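PDB 1I9Z: phosphatidylinositol phosphate phosphatase from Schizosaccharomyces pombe, which removes the 5-phosphate from phosphatidylinositol 4,5-bisphosphate and soluble inositol polyphosphates, this chain being its magnesium-dependent catalytic domain. Local coordinates for residues A[156-161]-A[199-204]; A[292-297]-A[312-317]. All blocks are in the same frame, centred on the assembly; numbering follows the deposited sequence.

Contact 1: A[156-161]-A[199-204]; sequences EDTGLC and HDYVVW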
loop_
_atom_site.group_PDB
_atom_site.type_symbol
_atom_site.label_atom_id
_atom_site.label_comp_id
_atom_site.label_asym_id
_atom_site.label_seq_id
_atom_site.Cartn_x
_atom_site.Cartn_y
_atom_site.Cartn_z
ATOM N N GLU A 156 -7.617 -15.829 3.325
ATOM C CA GLU A 156 -8.318 -16.639 4.321
ATOM C C GLU A 156 -9.363 -15.681 4.915
ATOM O O GLU A 156 -10.101 -15.057 4.153
ATOM C CB GLU A 156 -7.357 -17.207 5.370
ATOM C CG GLU A 156 -6.384 -18.247 4.823
ATOM C CD GLU A 156 -7.010 -19.526 4.190
ATOM O OE1 GLU A 156 -8.214 -19.803 4.300
ATOM O OE2 GLU A 156 -6.247 -20.259 3.549
ATOM N N ASP A 157 -9.435 -15.514 6.243
ATOM C CA ASP A 157 -10.451 -14.624 6.777
ATOM C C ASP A 157 -9.926 -13.239 7.171
ATOM O O ASP A 157 -10.517 -12.555 8.013
ATOM C CB ASP A 157 -11.139 -15.261 7.986
ATOM C CG ASP A 157 -11.888 -16.548 7.617
ATOM O OD1 ASP A 157 -11.302 -17.630 7.643
ATOM O OD2 ASP A 157 -13.068 -16.452 7.270
ATOM N N THR A 158 -8.824 -12.823 6.569
ATOM C CA THR A 158 -8.259 -11.517 6.891
ATOM C C THR A 158 -8.439 -10.624 5.660
ATOM O O THR A 158 -8.079 -11.069 4.573
ATOM C CB THR A 158 -6.756 -11.684 7.210
ATOM O OG1 THR A 158 -6.617 -12.466 8.428
ATOM C CG2 THR A 158 -6.111 -10.294 7.410
ATOM N N GLY A 159 -8.938 -9.392 5.827
ATOM C CA GLY A 159 -9.173 -8.496 4.680
ATOM C C GLY A 159 -8.050 -7.492 4.418
ATOM O O GLY A 159 -7.600 -6.843 5.367
ATOM N N LEU A 160 -7.561 -7.413 3.166
ATOM C CA LEU A 160 -6.504 -6.465 2.845
ATOM C C LEU A 160 -6.925 -5.508 1.738
ATOM O O LEU A 160 -7.607 -5.910 0.806
ATOM C CB LEU A 160 -5.232 -7.219 2.417
ATOM C CG LEU A 160 -4.628 -8.166 3.477
ATOM C CD1 LEU A 160 -5.179 -9.608 3.225
ATOM C CD2 LEU A 160 -3.092 -8.098 3.353
ATOM N N CYS A 161 -6.534 -4.235 1.849
ATOM C CA CYS A 161 -6.873 -3.313 0.807
ATOM C C CYS A 161 -5.649 -2.522 0.435
ATOM O O CYS A 161 -4.979 -1.958 1.320
ATOM C CB CYS A 161 -8.009 -2.383 1.234
ATOM S SG CYS A 161 -8.463 -1.113 0.009
ATOM N N HIS A 199 -11.297 -3.055 6.349
ATOM C CA HIS A 199 -10.275 -4.073 6.204
ATOM C C HIS A 199 -9.354 -4.146 7.420
ATOM O O HIS A 199 -9.107 -3.116 8.061
ATOM C CB HIS A 199 -9.379 -3.737 4.993
ATOM C CG HIS A 199 -10.129 -3.758 3.692
ATOM N ND1 HIS A 199 -10.804 -2.669 3.193
ATOM C CD2 HIS A 199 -10.444 -4.796 2.889
ATOM C CE1 HIS A 199 -11.522 -3.037 2.138
ATOM N NE2 HIS A 199 -11.325 -4.329 1.939
ATOM N N ASP A 200 -8.804 -5.321 7.680
ATOM C CA ASP A 200 -7.804 -5.485 8.753
ATOM C C ASP A 200 -6.524 -4.702 8.445
ATOM O O ASP A 200 -5.935 -4.076 9.346
ATOM C CB ASP A 200 -7.468 -6.961 8.912
ATOM C CG ASP A 200 -8.701 -7.749 9.280
ATOM O OD1 ASP A 200 -9.222 -7.510 10.398
ATOM O OD2 ASP A 200 -9.215 -8.509 8.442
ATOM N N TYR A 201 -6.082 -4.752 7.179
ATOM C CA TYR A 201 -4.867 -4.049 6.768
ATOM C C TYR A 201 -5.120 -3.196 5.523
ATOM O O TYR A 201 -5.749 -3.675 4.556
ATOM C CB TYR A 201 -3.762 -5.078 6.440
ATOM C CG TYR A 201 -3.514 -6.100 7.523
ATOM C CD1 TYR A 201 -3.497 -7.452 7.225
ATOM C CD2 TYR A 201 -3.228 -5.692 8.844
ATOM C CE1 TYR A 201 -3.199 -8.416 8.179
ATOM C CE2 TYR A 201 -2.933 -6.621 9.819
ATOM C CZ TYR A 201 -2.917 -7.983 9.494
ATOM O OH TYR A 201 -2.651 -8.926 10.449
ATOM N N VAL A 202 -4.632 -1.947 5.518
ATOM C CA VAL A 202 -4.780 -1.090 4.348
ATOM C C VAL A 202 -3.388 -0.482 4.073
ATOM O O VAL A 202 -2.744 0.023 5.023
ATOM C CB VAL A 202 -5.739 0.103 4.626
ATOM C CG1 VAL A 202 -5.822 0.977 3.357
ATOM C CG2 VAL A 202 -7.141 -0.380 5.056
ATOM N N VAL A 203 -2.919 -0.490 2.824
ATOM C CA VAL A 203 -1.611 0.140 2.517
ATOM C C VAL A 203 -1.968 1.097 1.422
ATOM O O VAL A 203 -2.593 0.698 0.410
ATOM C CB VAL A 203 -0.518 -0.851 2.009
ATOM C CG1 VAL A 203 0.755 -0.066 1.624
ATOM C CG2 VAL A 203 -0.173 -1.842 3.117
ATOM N N TRP A 204 -1.671 2.391 1.647
ATOM C CA TRP A 204 -2.032 3.422 0.655
ATOM C C TRP A 204 -0.707 4.104 0.332
ATOM O O TRP A 204 -0.013 4.579 1.234
ATOM C CB TRP A 204 -3.008 4.402 1.263
ATOM C CG TRP A 204 -3.610 5.409 0.369
ATOM C CD1 TRP A 204 -3.130 5.886 -0.823
ATOM C CD2 TRP A 204 -4.826 6.122 0.626
ATOM N NE1 TRP A 204 -3.979 6.831 -1.316
ATOM C CE2 TRP A 204 -5.019 6.998 -0.435
ATOM C CE3 TRP A 204 -5.754 6.101 1.675
ATOM C CZ2 TRP A 204 -6.135 7.879 -0.504
ATOM C CZ3 TRP A 204 -6.874 6.981 1.594
ATOM C CH2 TRP A 204 -7.042 7.840 0.525
HETATM O O HOH W 1 -11.663 -9.720 8.300
#
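Different chi1 wells bring His199 and Cys161 together: His199 CG lies beside its own backbone N (chi1 -64°), while Cys161 SG is anti to its N (chi1 177°). The imidazole thereby lies with one face against Cys161, whose CB sits over its centre, 3.5 Å from the ring centroid, in a CH-pi contact. The two strands are parallel neighbours in the beta-alpha-beta unit of strand 158-166, helix 174-187 and strand 201-205, within the DNase I-like phosphatase fold. Tyr201 N donates to Gly159 O, Cys161 N to Tyr201 O (2.9 Å) and Val203 N to Cys161 O, each nearly along the C=O axis. Outside the pair, His199 bonds through ND1 to Ile196 O and through NE2 to Arg152 NE, which fixes its rotation. An alanine in place of His199 would lose the ring over Cys161 and both of these bonds, and would probably loosen the lead-in to strand 201-205. On the other sheet face Leu160 CD2 meets the edge of the Tyr201 ring, 3.9 Å from CD1. Before the strand, Asp200 OD2 takes the N-H of Gly159 almost straight (2.8 Å, 169°) on its anti lone pair and accepts a second bond from a water that also donates to Asp157 O.

Contact 2: A[292-297]-A[312-317]; sequences VPHSYQ and TYEANI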
loop_
_atom_site.group_PDB
_atom_site.type_symbol
_atom_site.label_atom_id
_atom_site.label_comp_id
_atom_site.label_asym_id
_atom_site.label_seq_id
_atom_site.Cartn_x
_atom_site.Cartn_y
_atom_site.Cartn_z
ATOM N N VAL A 292 3.182 -5.707 10.390
ATOM C CA VAL A 292 4.492 -5.544 11.042
ATOM C C VAL A 292 5.415 -5.030 9.935
ATOM O O VAL A 292 5.738 -5.758 9.010
ATOM C CB VAL A 292 5.026 -6.883 11.581
ATOM C CG1 VAL A 292 6.462 -6.679 12.145
ATOM C CG2 VAL A 292 4.063 -7.408 12.680
ATOM N N PRO A 293 5.830 -3.753 10.002
ATOM C CA PRO A 293 6.711 -3.163 8.991
ATOM C C PRO A 293 8.156 -3.509 9.155
ATOM O O PRO A 293 8.683 -3.612 10.289
ATOM C CB PRO A 293 6.459 -1.661 9.152
ATOM C CG PRO A 293 6.264 -1.567 10.677
ATOM C CD PRO A 293 5.353 -2.724 10.958
ATOM N N HIS A 294 8.831 -3.724 8.036
ATOM C CA HIS A 294 10.216 -4.030 8.105
ATOM C C HIS A 294 11.063 -2.975 7.433
ATOM O O HIS A 294 11.625 -2.109 8.117
ATOM C CB HIS A 294 10.474 -5.437 7.555
ATOM C CG HIS A 294 10.073 -6.510 8.525
ATOM N ND1 HIS A 294 8.800 -7.039 8.582
ATOM C CD2 HIS A 294 10.759 -7.090 9.541
ATOM C CE1 HIS A 294 8.716 -7.896 9.587
ATOM N NE2 HIS A 294 9.892 -7.946 10.186
ATOM N N SER A 295 11.126 -2.989 6.117
ATOM C CA SER A 295 11.969 -2.043 5.373
ATOM C C SER A 295 11.169 -0.933 4.707
ATOM O O SER A 295 9.962 -1.082 4.435
ATOM C CB SER A 295 12.755 -2.781 4.275
ATOM O OG SER A 295 13.549 -3.788 4.843
ATOM N N TYR A 296 11.841 0.183 4.450
ATOM C CA TYR A 296 11.202 1.307 3.731
ATOM C C TYR A 296 12.357 2.024 3.098
ATOM O O TYR A 296 13.099 2.766 3.787
ATOM C CB TYR A 296 10.477 2.242 4.724
ATOM C CG TYR A 296 9.729 3.438 4.136
ATOM C CD1 TYR A 296 9.531 4.577 4.886
ATOM C CD2 TYR A 296 9.108 3.372 2.854
ATOM C CE1 TYR A 296 8.697 5.619 4.433
ATOM C CE2 TYR A 296 8.313 4.426 2.377
ATOM C CZ TYR A 296 8.086 5.541 3.178
ATOM O OH TYR A 296 7.185 6.534 2.759
ATOM N N GLN A 297 12.513 1.896 1.787
ATOM C CA GLN A 297 13.692 2.509 1.149
ATOM C C GLN A 297 13.422 2.973 -0.280
ATOM O O GLN A 297 12.452 2.507 -0.916
ATOM C CB GLN A 297 14.795 1.435 0.987
ATOM C CG GLN A 297 15.657 1.118 2.226
ATOM C CD GLN A 297 16.228 2.382 2.885
ATOM O OE1 GLN A 297 16.720 3.337 2.212
ATOM N NE2 GLN A 297 16.143 2.418 4.211
ATOM N N THR A 312 8.400 -3.297 3.050
ATOM C CA THR A 312 8.063 -4.701 3.259
ATOM C C THR A 312 7.266 -4.858 4.561
ATOM O O THR A 312 7.429 -4.070 5.528
ATOM C CB THR A 312 9.324 -5.583 3.323
ATOM O OG1 THR A 312 10.225 -5.052 4.306
ATOM C CG2 THR A 312 10.002 -5.617 1.993
ATOM N N TYR A 313 6.403 -5.859 4.581
ATOM C CA TYR A 313 5.562 -6.138 5.756
ATOM C C TYR A 313 5.356 -7.627 5.977
ATOM O O TYR A 313 5.527 -8.452 5.053
ATOM C CB TYR A 313 4.152 -5.588 5.573
ATOM C CG TYR A 313 4.082 -4.114 5.274
ATOM C CD1 TYR A 313 4.051 -3.631 3.960
ATOM C CD2 TYR A 313 4.092 -3.201 6.319
ATOM C CE1 TYR A 313 4.038 -2.239 3.686
ATOM C CE2 TYR A 313 4.080 -1.798 6.077
ATOM C CZ TYR A 313 4.059 -1.328 4.746
ATOM O OH TYR A 313 4.034 -0.000 4.487
ATOM N N GLU A 314 5.011 -7.956 7.221
ATOM C CA GLU A 314 4.592 -9.305 7.551
ATOM C C GLU A 314 3.164 -9.063 7.931
ATOM O O GLU A 314 2.889 -8.122 8.671
ATOM C CB GLU A 314 5.337 -9.888 8.740
ATOM C CG GLU A 314 6.655 -10.485 8.350
ATOM C CD GLU A 314 7.294 -11.218 9.522
ATOM O OE1 GLU A 314 7.622 -10.569 10.547
ATOM O OE2 GLU A 314 7.445 -12.444 9.403
ATOM N N ALA A 315 2.247 -9.903 7.449
ATOM C CA ALA A 315 0.843 -9.704 7.743
ATOM C C ALA A 315 0.314 -11.000 8.334
ATOM O O ALA A 315 0.402 -12.056 7.694
ATOM C CB ALA A 315 0.073 -9.366 6.451
ATOM N N ASN A 316 -0.167 -10.912 9.575
ATOM C CA ASN A 316 -0.715 -12.059 10.248
ATOM C C ASN A 316 -2.099 -12.295 9.699
ATOM O O ASN A 316 -2.946 -11.401 9.712
ATOM C CB ASN A 316 -0.789 -11.826 11.761
ATOM C CG ASN A 316 -1.243 -13.095 12.491
ATOM O OD1 ASN A 316 -2.405 -13.229 12.883
ATOM N ND2 ASN A 316 -0.329 -14.058 12.620
ATOM N N ILE A 317 -2.305 -13.518 9.237
ATOM C CA ILE A 317 -3.531 -14.002 8.607
ATOM C C ILE A 317 -4.227 -15.012 9.514
ATOM O O ILE A 317 -3.562 -15.765 10.202
ATOM C CB ILE A 317 -3.145 -14.698 7.212
ATOM C CG1 ILE A 317 -3.419 -13.704 6.096
ATOM C CG2 ILE A 317 -3.891 -16.061 6.937
ATOM C CD1 ILE A 317 -2.995 -12.361 6.411
HETATM O O HOH W 2 7.621 -1.306 6.018
#
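Strands 292-298 and 309-320 form an antiparallel beta hairpin at the border of the six-stranded sheet, and a beta bulge interrupts their pairing. Val292 and Glu314 are a hydrogen-bonded pair, joined by Val292 N to Glu314 O (3.0 Å) and by Glu314 N to Val292 O. Beyond the non-hydrogen-bonded pair Pro293-Tyr313, the two residues His294 and Ser295 face the single Thr312: His294 N donates to Thr312 O, whereas Thr312 N donates to Ser295 O, in both cases from above the carbonyl plane. Thr312 OG1, in the crowded position between its N and carbonyl carbon (chi1 53°), takes the N-H of Ser295 at 2.9 Å. A water donates to both Ser295 O and Thr312 O, lying over one face of the Tyr313 ring.

The His294 side chain runs from the bulge along the partner strand. CB starts 3.3 Å from Thr312 OG1, and chi1 of -76° places CG beside the backbone N. Further out, ND1 passes 4.1 Å from Glu314 CG. CE1, at the tip, meets Glu314 OE1 at 3.0 Å, and this oxygen approaches the ring edge near its plane, with the carboxylate turned 68° from the imidazole. NE2 is 3.5 Å from the same oxygen, at an angle too poor for a hydrogen bond. Glu314 OE2 has a weak bond to Asn24 ND2 on the adjoining strand 20-33. So close a carboxylate would probably favour a protonated, positively charged imidazole, its polarised C-H at CE1 facing the oxygen, although no hydrogen bond joins the two groups.

How the contacts relate
Contact 1 and contact 2 follow one another along the chain. Residues 156-161 and 199-204 close a loop that carries helix 174-187 and the ligand-pocket residues Ala169, Gly170 and Tyr171. Only well after it has closed does 292-297 pair with 312-317, the connecting loop including Asp305 of the same pocket; the loops neither overlap nor enclose one another. Contact 1 belongs to the interior of the five-stranded sheet, contact 2 to the edge of the six-stranded one. Their centres are about 13 Å apart, yet the sheets meet directly: Tyr201 OH and Asn316 O, 2.6 Å apart, probably share a hydrogen bond, while Tyr201 CE1 packs on Ala315 CB and Glu156 CG on Ile317 CG2.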